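PDB 5WH9: 4-hydroxybenzoyl-CoA thioesterase from Bacillus halodurans, which probably hydrolyses the thioester bond of acyl-coenzyme A substrates such as gentisyl-CoA, and adopts the hotdog fold. Local coordinates for residues B[34-37]-B[38-42]; B[43-46]-B[47-50]; B[82-85]-B[86-89]; B[123-126]-B[127-130]. One frame throughout, in Å; residues are numbered along the deposited sequence.

Interaction 1: B[34-37]-B[38-42]; sequences CHHF and LTELG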
loop_
_atom_site.group_PDB
_atom_site.type_symbol
_atom_site.label_atom_id
_atom_site.label_comp_id
_atom_site.label_asym_id
_atom_site.label_seq_id
_atom_site.Cartn_x
_atom_site.Cartn_y
_atom_site.Cartn_z
ATOM N N CYS B 34 6.153 8.592 -13.876
ATOM C CA CYS B 34 5.752 8.316 -15.254
ATOM C C CYS B 34 4.492 9.066 -15.647
ATOM O O CYS B 34 4.445 9.673 -16.709
ATOM C CB CYS B 34 5.526 6.823 -15.480
ATOM S SG CYS B 34 4.711 6.458 -17.077
ATOM N N HIS B 35 3.472 9.006 -14.789
ATOM C CA HIS B 35 2.201 9.685 -15.030
ATOM C C HIS B 35 2.371 11.197 -15.021
ATOM O O HIS B 35 1.723 11.926 -15.774
ATOM C CB HIS B 35 1.202 9.324 -13.939
ATOM C CG HIS B 35 0.528 8.002 -14.138
ATOM N ND1 HIS B 35 1.072 6.809 -13.699
ATOM C CD2 HIS B 35 -0.658 7.691 -14.709
ATOM C CE1 HIS B 35 0.258 5.818 -14.011
ATOM N NE2 HIS B 35 -0.806 6.327 -14.612
ATOM N N HIS B 36 3.217 11.670 -14.119
ATOM C CA HIS B 36 3.453 13.098 -14.008
ATOM C C HIS B 36 4.232 13.567 -15.213
ATOM O O HIS B 36 4.124 14.710 -15.639
ATOM C CB HIS B 36 4.228 13.407 -12.735
ATOM C CG HIS B 36 4.786 14.791 -12.691
ATOM N ND1 HIS B 36 5.956 15.137 -13.329
ATOM C CD2 HIS B 36 4.348 15.911 -12.068
ATOM C CE1 HIS B 36 6.214 16.415 -13.102
ATOM N NE2 HIS B 36 5.252 16.905 -12.340
ATOM N N PHE B 37 5.028 12.659 -15.753
ATOM C CA PHE B 37 5.834 12.932 -16.920
ATOM C C PHE B 37 4.923 13.136 -18.127
ATOM O O PHE B 37 5.024 14.141 -18.795
ATOM C CB PHE B 37 6.802 11.771 -17.141
ATOM C CG PHE B 37 7.750 11.967 -18.287
ATOM C CD1 PHE B 37 8.795 12.861 -18.191
ATOM C CD2 PHE B 37 7.615 11.219 -19.451
ATOM C CE1 PHE B 37 9.672 13.038 -19.247
ATOM C CE2 PHE B 37 8.492 11.384 -20.507
ATOM C CZ PHE B 37 9.519 12.302 -20.406
ATOM N N LEU B 38 4.025 12.189 -18.398
ATOM C CA LEU B 38 3.159 12.267 -19.580
ATOM C C LEU B 38 2.209 13.462 -19.511
ATOM O O LEU B 38 1.895 14.099 -20.524
ATOM C CB LEU B 38 2.338 10.979 -19.728
ATOM C CG LEU B 38 3.059 9.757 -20.301
ATOM C CD1 LEU B 38 2.197 8.531 -20.213
ATOM C CD2 LEU B 38 3.448 10.021 -21.740
ATOM N N THR B 39 1.744 13.756 -18.306
ATOM C CA THR B 39 0.851 14.874 -18.096
ATOM C C THR B 39 1.536 16.203 -18.411
ATOM O O THR B 39 0.983 17.044 -19.120
ATOM C CB THR B 39 0.300 14.883 -16.661
ATOM O OG1 THR B 39 -0.611 13.790 -16.503
ATOM C CG2 THR B 39 -0.407 16.201 -16.360
ATOM N N GLU B 40 2.740 16.401 -17.898
ATOM C CA GLU B 40 3.429 17.656 -18.163
ATOM C C GLU B 40 3.804 17.814 -19.637
ATOM O O GLU B 40 3.966 18.936 -20.118
ATOM C CB GLU B 40 4.644 17.815 -17.265
ATOM C CG GLU B 40 4.287 17.926 -15.783
ATOM C CD GLU B 40 3.634 19.259 -15.394
ATOM O OE1 GLU B 40 4.332 20.302 -15.462
ATOM O OE2 GLU B 40 2.438 19.252 -14.994
ATOM N N LEU B 41 3.934 16.693 -20.348
ATOM C CA LEU B 41 4.154 16.719 -21.792
ATOM C C LEU B 41 2.892 17.129 -22.536
ATOM O O LEU B 41 2.937 17.407 -23.723
ATOM C CB LEU B 41 4.621 15.358 -22.314
ATOM C CG LEU B 41 6.116 15.043 -22.241
ATOM C CD1 LEU B 41 6.383 13.644 -22.759
ATOM C CD2 LEU B 41 6.942 16.062 -23.027
ATOM N N GLY B 42 1.761 17.150 -21.840
ATOM C CA GLY B 42 0.512 17.569 -22.453
ATOM C C GLY B 42 -0.536 16.482 -22.604
ATOM O O GLY B 42 -1.581 16.693 -23.227
#
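The carbonyl oxygen H35 O is gripped by two donors of T39. T39 N and T39 OG1 each lie 3.1 Å from H35 O and reach it from opposite faces of the carbonyl plane. The hydroxyl is brought there by its first torsion, which sets OG1 beside the backbone N (chi1 -70°). L38 N to C34 O, E40 N to H36 O and L41 N to F37 O are the i to i+4 bonds of the last turns of helix 25-40. This helix packs against the curved antiparallel sheet of the hotdog fold, with C34 and F37 touching L90 of strand 87-96. G42 leaves the helix with positive phi, and G42 N donates to T39 O at 2.8 Å in a Schellman motif. On the outer side, E40 CG lies over one face of the H36 ring, 3.9 Å from its centroid, in a CH-pi contact. An alanine in place of H36 would probably leave E40 CG without the ring beneath it and the E40 chain freer to turn. One residue on, F37 and L41 lie side by side, with F37 CE2 3.8 Å from L41 CD1. Both side chains also touch F131 of helix 125-131.

Interaction 2: B[43-46]-B[47-50]; sequences FPTS and ELID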
loop_
_atom_site.group_PDB
_atom_site.type_symbol
_atom_site.label_atom_id
_atom_site.label_comp_id
_atom_site.label_asym_id
_atom_site.label_seq_id
_atom_site.Cartn_x
_atom_site.Cartn_y
_atom_site.Cartn_z
ATOM N N PHE B 43 -0.266 15.318 -22.024
ATOM C CA PHE B 43 -1.187 14.195 -22.123
ATOM C C PHE B 43 -1.602 13.743 -20.722
ATOM O O PHE B 43 -1.019 12.809 -20.174
ATOM C CB PHE B 43 -0.527 13.052 -22.899
ATOM C CG PHE B 43 0.138 13.500 -24.178
ATOM C CD1 PHE B 43 -0.568 13.529 -25.370
ATOM C CD2 PHE B 43 1.467 13.921 -24.173
ATOM C CE1 PHE B 43 0.035 13.953 -26.544
ATOM C CE2 PHE B 43 2.081 14.352 -25.344
ATOM C CZ PHE B 43 1.363 14.364 -26.536
ATOM N N PRO B 44 -2.595 14.436 -20.129
ATOM C CA PRO B 44 -3.120 14.118 -18.787
ATOM C C PRO B 44 -3.590 12.680 -18.737
ATOM O O PRO B 44 -4.587 12.352 -19.363
ATOM C CB PRO B 44 -4.341 15.033 -18.641
ATOM C CG PRO B 44 -4.130 16.137 -19.625
ATOM C CD PRO B 44 -3.251 15.611 -20.733
ATOM N N THR B 45 -2.895 11.842 -17.985
ATOM C CA THR B 45 -3.146 10.405 -18.021
ATOM C C THR B 45 -4.507 9.987 -17.447
ATOM O O THR B 45 -5.001 8.912 -17.758
ATOM C CB THR B 45 -2.009 9.653 -17.336
ATOM O OG1 THR B 45 -1.996 9.987 -15.943
ATOM C CG2 THR B 45 -0.665 10.073 -17.962
ATOM N N SER B 46 -5.108 10.835 -16.613
ATOM C CA SER B 46 -6.472 10.595 -16.121
ATOM C C SER B 46 -7.436 10.537 -17.293
ATOM O O SER B 46 -8.415 9.784 -17.289
ATOM C CB SER B 46 -6.915 11.719 -15.180
ATOM O OG SER B 46 -6.844 12.982 -15.828
ATOM N N GLU B 47 -7.147 11.368 -18.285
ATOM C CA GLU B 47 -7.916 11.444 -19.510
ATOM C C GLU B 47 -7.764 10.140 -20.289
ATOM O O GLU B 47 -8.742 9.575 -20.765
ATOM C CB GLU B 47 -7.437 12.646 -20.337
ATOM C CG GLU B 47 -7.898 12.643 -21.779
ATOM C CD GLU B 47 -9.410 12.654 -21.902
ATOM O OE1 GLU B 47 -10.082 13.188 -20.983
ATOM O OE2 GLU B 47 -9.922 12.118 -22.914
ATOM N N LEU B 48 -6.547 9.637 -20.400
ATOM C CA LEU B 48 -6.331 8.375 -21.090
ATOM C C LEU B 48 -6.995 7.162 -20.425
ATOM O O LEU B 48 -7.595 6.349 -21.102
ATOM C CB LEU B 48 -4.838 8.123 -21.256
ATOM C CG LEU B 48 -4.114 9.189 -22.062
ATOM C CD1 LEU B 48 -2.646 9.232 -21.701
ATOM C CD2 LEU B 48 -4.295 8.924 -23.542
ATOM N N ILE B 49 -6.908 7.061 -19.105
ATOM C CA ILE B 49 -7.475 5.927 -18.369
ATOM C C ILE B 49 -8.989 5.912 -18.571
ATOM O O ILE B 49 -9.595 4.862 -18.730
ATOM C CB ILE B 49 -7.144 6.005 -16.853
ATOM C CG1 ILE B 49 -5.636 6.021 -16.603
ATOM C CG2 ILE B 49 -7.772 4.861 -16.084
ATOM C CD1 ILE B 49 -4.916 4.731 -16.913
ATOM N N ASP B 50 -9.580 7.098 -18.568
ATOM C CA ASP B 50 -10.999 7.294 -18.770
ATOM C C ASP B 50 -11.366 6.748 -20.148
ATOM O O ASP B 50 -12.388 6.109 -20.330
ATOM C CB ASP B 50 -11.348 8.775 -18.540
ATOM C CG ASP B 50 -12.823 9.081 -18.692
ATOM O OD1 ASP B 50 -13.643 8.583 -17.891
ATOM O OD2 ASP B 50 -13.160 9.841 -19.617
#
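L48 CG stands beside its own backbone N and anti to the carbonyl carbon (chi1 -60°), which brings L48 CD1 to 3.9 Å from T45 CA. I49 has the same first torsion for CG1 (chi1 -59°), and this carries I49 CG1 to 3.2 Å from T45 O. The contact is the first turn of the short helix 45-50, with P44 at the N-cap position. The proline side chain offers no acceptor to the helix N-H groups. P44 O accepts from E47 N at 2.9 Å, an i to i+3 bond. Its N-H...O angle is only 134°, and the donor lies well above the carbonyl plane. The next bonds are regular i to i+4 ones. I49 N donates to T45 O and D50 N to S46 O.

The apolar contacts across the turn are loose. L48 CD1 is 4.3 Å from T45 CG2. P44 CB and E47 CB are also 4.3 Å apart. The E47 carboxylate makes a salt bridge from OE2 to K51 NZ, just past the turn.

The turn also packs against its surroundings. T45 rests on H35 and L38 of helix 25-40 and on F55. F70, A71 and F12 of the second subunit pack on T45, S46 and I49 respectively, so the helix takes part in the subunit interface. At the start of the turn, E47 CB sits 3.0 Å from P44 O, the same oxygen that E47 N bonds.

Interaction 3: B[82-85]-B[86-89]; sequences ELKD and KSFI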
loop_
_atom_site.group_PDB
_atom_site.type_symbol
_atom_site.label_atom_id
_atom_site.label_comp_id
_atom_site.label_asym_id
_atom_site.label_seq_id
_atom_site.Cartn_x
_atom_site.Cartn_y
_atom_site.Cartn_z
ATOM N N GLU B 82 14.378 4.783 -24.930
ATOM C CA GLU B 82 14.453 3.747 -25.982
ATOM C C GLU B 82 13.231 3.699 -26.874
ATOM O O GLU B 82 12.612 2.680 -26.986
ATOM C CB GLU B 82 14.749 2.356 -25.363
ATOM C CG GLU B 82 15.063 1.234 -26.342
ATOM C CD GLU B 82 16.188 0.334 -25.875
ATOM O OE1 GLU B 82 16.890 0.732 -24.943
ATOM O OE2 GLU B 82 16.392 -0.754 -26.442
ATOM N N LEU B 83 12.907 4.800 -27.506
ATOM C CA LEU B 83 11.618 4.906 -28.133
ATOM C C LEU B 83 11.524 4.057 -29.379
ATOM O O LEU B 83 12.304 4.135 -30.251
ATOM C CB LEU B 83 11.266 6.355 -28.364
ATOM C CG LEU B 83 10.060 6.724 -29.218
ATOM C CD1 LEU B 83 8.737 6.538 -28.530
ATOM C CD2 LEU B 83 10.205 8.124 -29.752
ATOM N N LYS B 84 10.529 3.210 -29.418
ATOM C CA LYS B 84 10.306 2.433 -30.625
ATOM C C LYS B 84 8.871 2.647 -31.061
ATOM O O LYS B 84 8.157 3.439 -30.456
ATOM C CB LYS B 84 10.603 0.960 -30.374
ATOM C CG LYS B 84 11.988 0.725 -29.783
ATOM C CD LYS B 84 12.381 -0.721 -29.900
ATOM C CE LYS B 84 13.323 -1.131 -28.784
ATOM N NZ LYS B 84 13.693 -2.571 -28.910
ATOM N N ASP B 85 8.447 1.962 -32.111
ATOM C CA ASP B 85 7.084 2.127 -32.579
ATOM C C ASP B 85 6.084 1.769 -31.480
ATOM O O ASP B 85 5.116 2.492 -31.258
ATOM C CB ASP B 85 6.827 1.279 -33.828
ATOM C CG ASP B 85 5.347 1.227 -34.210
ATOM O OD1 ASP B 85 4.689 2.294 -34.222
ATOM O OD2 ASP B 85 4.843 0.114 -34.485
ATOM N N LYS B 86 6.316 0.663 -30.783
ATOM C CA LYS B 86 5.293 0.154 -29.873
ATOM C C LYS B 86 5.654 0.171 -28.388
ATOM O O LYS B 86 4.810 -0.147 -27.548
ATOM C CB LYS B 86 4.852 -1.246 -30.305
ATOM C CG LYS B 86 4.182 -1.259 -31.671
ATOM C CD LYS B 86 3.405 -2.535 -31.920
ATOM C CE LYS B 86 4.189 -3.480 -32.808
ATOM N NZ LYS B 86 3.470 -4.769 -32.968
ATOM N N SER B 87 6.892 0.548 -28.069
ATOM C CA SER B 87 7.343 0.615 -26.686
ATOM C C SER B 87 8.270 1.815 -26.437
ATOM O O SER B 87 8.767 2.443 -27.372
ATOM C CB SER B 87 8.075 -0.675 -26.311
ATOM O OG SER B 87 9.362 -0.722 -26.913
ATOM N N PHE B 88 8.493 2.128 -25.162
ATOM C CA PHE B 88 9.466 3.131 -24.768
ATOM C C PHE B 88 9.987 2.797 -23.370
ATOM O O PHE B 88 9.331 2.077 -22.611
ATOM C CB PHE B 88 8.858 4.544 -24.813
ATOM C CG PHE B 88 7.747 4.767 -23.824
ATOM C CD1 PHE B 88 6.464 4.314 -24.084
ATOM C CD2 PHE B 88 7.979 5.438 -22.643
ATOM C CE1 PHE B 88 5.435 4.512 -23.163
ATOM C CE2 PHE B 88 6.956 5.643 -21.721
ATOM C CZ PHE B 88 5.691 5.181 -21.985
ATOM N N ILE B 89 11.174 3.302 -23.045
ATOM C CA ILE B 89 11.761 3.141 -21.717
ATOM C C ILE B 89 11.955 4.497 -21.035
ATOM O O ILE B 89 12.511 5.415 -21.621
ATOM C CB ILE B 89 13.128 2.436 -21.763
ATOM C CG1 ILE B 89 12.990 1.000 -22.250
ATOM C CG2 ILE B 89 13.783 2.425 -20.389
ATOM C CD1 ILE B 89 14.336 0.281 -22.296
#
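K86 follows D85 at the bend of the hairpin, and its chain passes close to the acid. K86 CG lies 3.2 Å from D85 OD2. The charged ends do not meet, as K86 NZ stays 5.3 Å from D85 OD2. S87 begins the strand. Its carbonyl S87 O accepts from K84 N at 2.8 Å, with an N-H...O angle of 164°, and the donor comes nearly along the C=O axis. This is the one hydrogen bond that joins the two segments. S87 OG is 4.0 Å from K84 CB. F88 meets L83 more loosely, with F88 CB 4.2 Å from L83 CD1. I89 lies alongside E82, the two side chains pointing the same way. Its CG1 stands beside the backbone N (chi1 -65°), and I89 CD1 comes within 3.7 Å of both E82 CB and E82 OE1. The aliphatic CB and a carboxylate oxygen thus both lie against the isoleucine tip.

The two segments run in nearly opposite directions, 168° apart, as the turn between strands 73-80 and 87-96 of the antiparallel hotdog sheet. Strand 99-111 flanks the outgoing strand, where the backbones of R108 and F88 are hydrogen-bonded. The F88 ring meets F131 of helix 125-131, and L83 touches I123 just before that helix.

Interaction 4: B[123-126]-B[127-130]; sequences IPSS and VRVA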
loop_
_atom_site.group_PDB
_atom_site.type_symbol
_atom_site.label_atom_id
_atom_site.label_comp_id
_atom_site.label_asym_id
_atom_site.label_seq_id
_atom_site.Cartn_x
_atom_site.Cartn_y
_atom_site.Cartn_z
ATOM N N ILE B 123 2.466 3.542 -30.079
ATOM C CA ILE B 123 2.422 4.832 -29.420
ATOM C C ILE B 123 1.801 5.825 -30.396
ATOM O O ILE B 123 2.176 5.857 -31.563
ATOM C CB ILE B 123 3.838 5.292 -29.044
ATOM C CG1 ILE B 123 4.473 4.298 -28.073
ATOM C CG2 ILE B 123 3.834 6.714 -28.457
ATOM C CD1 ILE B 123 5.960 4.511 -27.884
ATOM N N PRO B 124 0.883 6.621 -29.907
ATOM C CA PRO B 124 0.223 7.616 -30.717
ATOM C C PRO B 124 1.197 8.615 -31.165
ATOM O O PRO B 124 2.150 8.960 -30.527
ATOM C CB PRO B 124 -0.737 8.280 -29.751
ATOM C CG PRO B 124 -0.972 7.279 -28.733
ATOM C CD PRO B 124 0.284 6.521 -28.584
ATOM N N SER B 125 0.866 9.090 -32.327
ATOM C CA SER B 125 1.691 9.937 -33.093
ATOM C C SER B 125 2.000 11.241 -32.369
ATOM O O SER B 125 3.094 11.696 -32.386
ATOM C CB SER B 125 0.990 10.119 -34.426
ATOM O OG SER B 125 -0.235 10.771 -34.312
ATOM N N SER B 126 1.019 11.812 -31.717
ATOM C CA SER B 126 1.213 13.011 -30.957
ATOM C C SER B 126 2.150 12.799 -29.799
ATOM O O SER B 126 2.914 13.649 -29.478
ATOM C CB SER B 126 -0.106 13.448 -30.445
ATOM O OG SER B 126 -0.753 12.335 -29.925
ATOM N N VAL B 127 2.021 11.662 -29.150
ATOM C CA VAL B 127 2.917 11.267 -28.071
ATOM C C VAL B 127 4.306 10.999 -28.637
ATOM O O VAL B 127 5.306 11.466 -28.103
ATOM C CB VAL B 127 2.392 10.030 -27.327
ATOM C CG1 VAL B 127 3.352 9.629 -26.239
ATOM C CG2 VAL B 127 1.019 10.322 -26.728
ATOM N N ARG B 128 4.365 10.274 -29.743
ATOM C CA ARG B 128 5.647 10.004 -30.385
ATOM C C ARG B 128 6.435 11.293 -30.598
ATOM O O ARG B 128 7.579 11.397 -30.176
ATOM C CB ARG B 128 5.443 9.269 -31.713
ATOM C CG ARG B 128 6.712 8.706 -32.324
ATOM C CD ARG B 128 6.391 7.897 -33.571
ATOM N NE ARG B 128 5.546 8.654 -34.498
ATOM C CZ ARG B 128 4.297 8.320 -34.824
ATOM N NH1 ARG B 128 3.736 7.226 -34.306
ATOM N NH2 ARG B 128 3.608 9.072 -35.680
ATOM N N VAL B 129 5.813 12.276 -31.240
ATOM C CA VAL B 129 6.464 13.554 -31.512
ATOM C C VAL B 129 6.856 14.296 -30.237
ATOM O O VAL B 129 7.847 15.030 -30.207
ATOM C CB VAL B 129 5.557 14.477 -32.365
ATOM C CG1 VAL B 129 6.093 15.914 -32.379
ATOM C CG2 VAL B 129 5.404 13.926 -33.780
ATOM N N ALA B 130 6.061 14.124 -29.190
ATOM C CA ALA B 130 6.342 14.769 -27.915
ATOM C C ALA B 130 7.547 14.106 -27.229
ATOM O O ALA B 130 8.336 14.776 -26.573
ATOM C CB ALA B 130 5.091 14.755 -27.012
HETATM O O HOH W 1 4.548 5.242 -32.657
HETATM O O HOH W 2 3.734 11.665 -35.223
#
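R128 N and P124 O form the first i to i+4 bond of helix 125-131, 2.7 Å long and with an N-H...O angle of 165°. P124 stands at the N-cap position. V129 N to S125 O and A130 N to S126 O continue the i to i+4 pattern. The R128 side chain folds back over this turn. Its CG is anti to the backbone N (chi1 -169°), and the bend at chi3 lays the guanidinium over S125, with S125 CA 3.1 Å above one face. Two waters link its nitrogens to backbone oxygens. One joins R128 NH1 to I123 O, 2.7 Å from each, and lies at the guanidinium edge, in plane. The other joins NH2 to S125 O, its bond to NH2 being weak. A leucine in place of R128 has no N-H groups to offer, and the two waters that link I123 O and S125 O to this side chain would probably be lost or less ordered.

On the buried side V127 packs on the residues before the helix. The V127 and I123 side chains cross at about a right angle, with V127 CG1 3.7 Å from I123 CG2. V127 CG2 lies 4.0 Å from P124 CB. Further out, W110 of strand 99-111 lies against P124 and V127. The positive guanidinium reaches the oxygens of I123 and S125 through water, while the V127 side chain makes apolar contacts.

How the interactions relate
All four contacts are local and follow one another along the chain, so none nests in or crosses another. Interaction 1 closes the last turns of helix 25-40, and interaction 2 opens helix 45-50 straight after it. L38 O with F43 N, a probable hydrogen bond, ties the two. Interaction 3 closes the hairpin between strands 73-80 and 87-96. Interaction 4 starts helix 125-131 near the C terminus and touches each of the others. D85 O and I123 N form a probable hydrogen bond to interaction 3. F43 of interaction 2 packs on S126, V127 and A130, and L41 of interaction 1 on A130. The hairpin and the three helices are thereby joined.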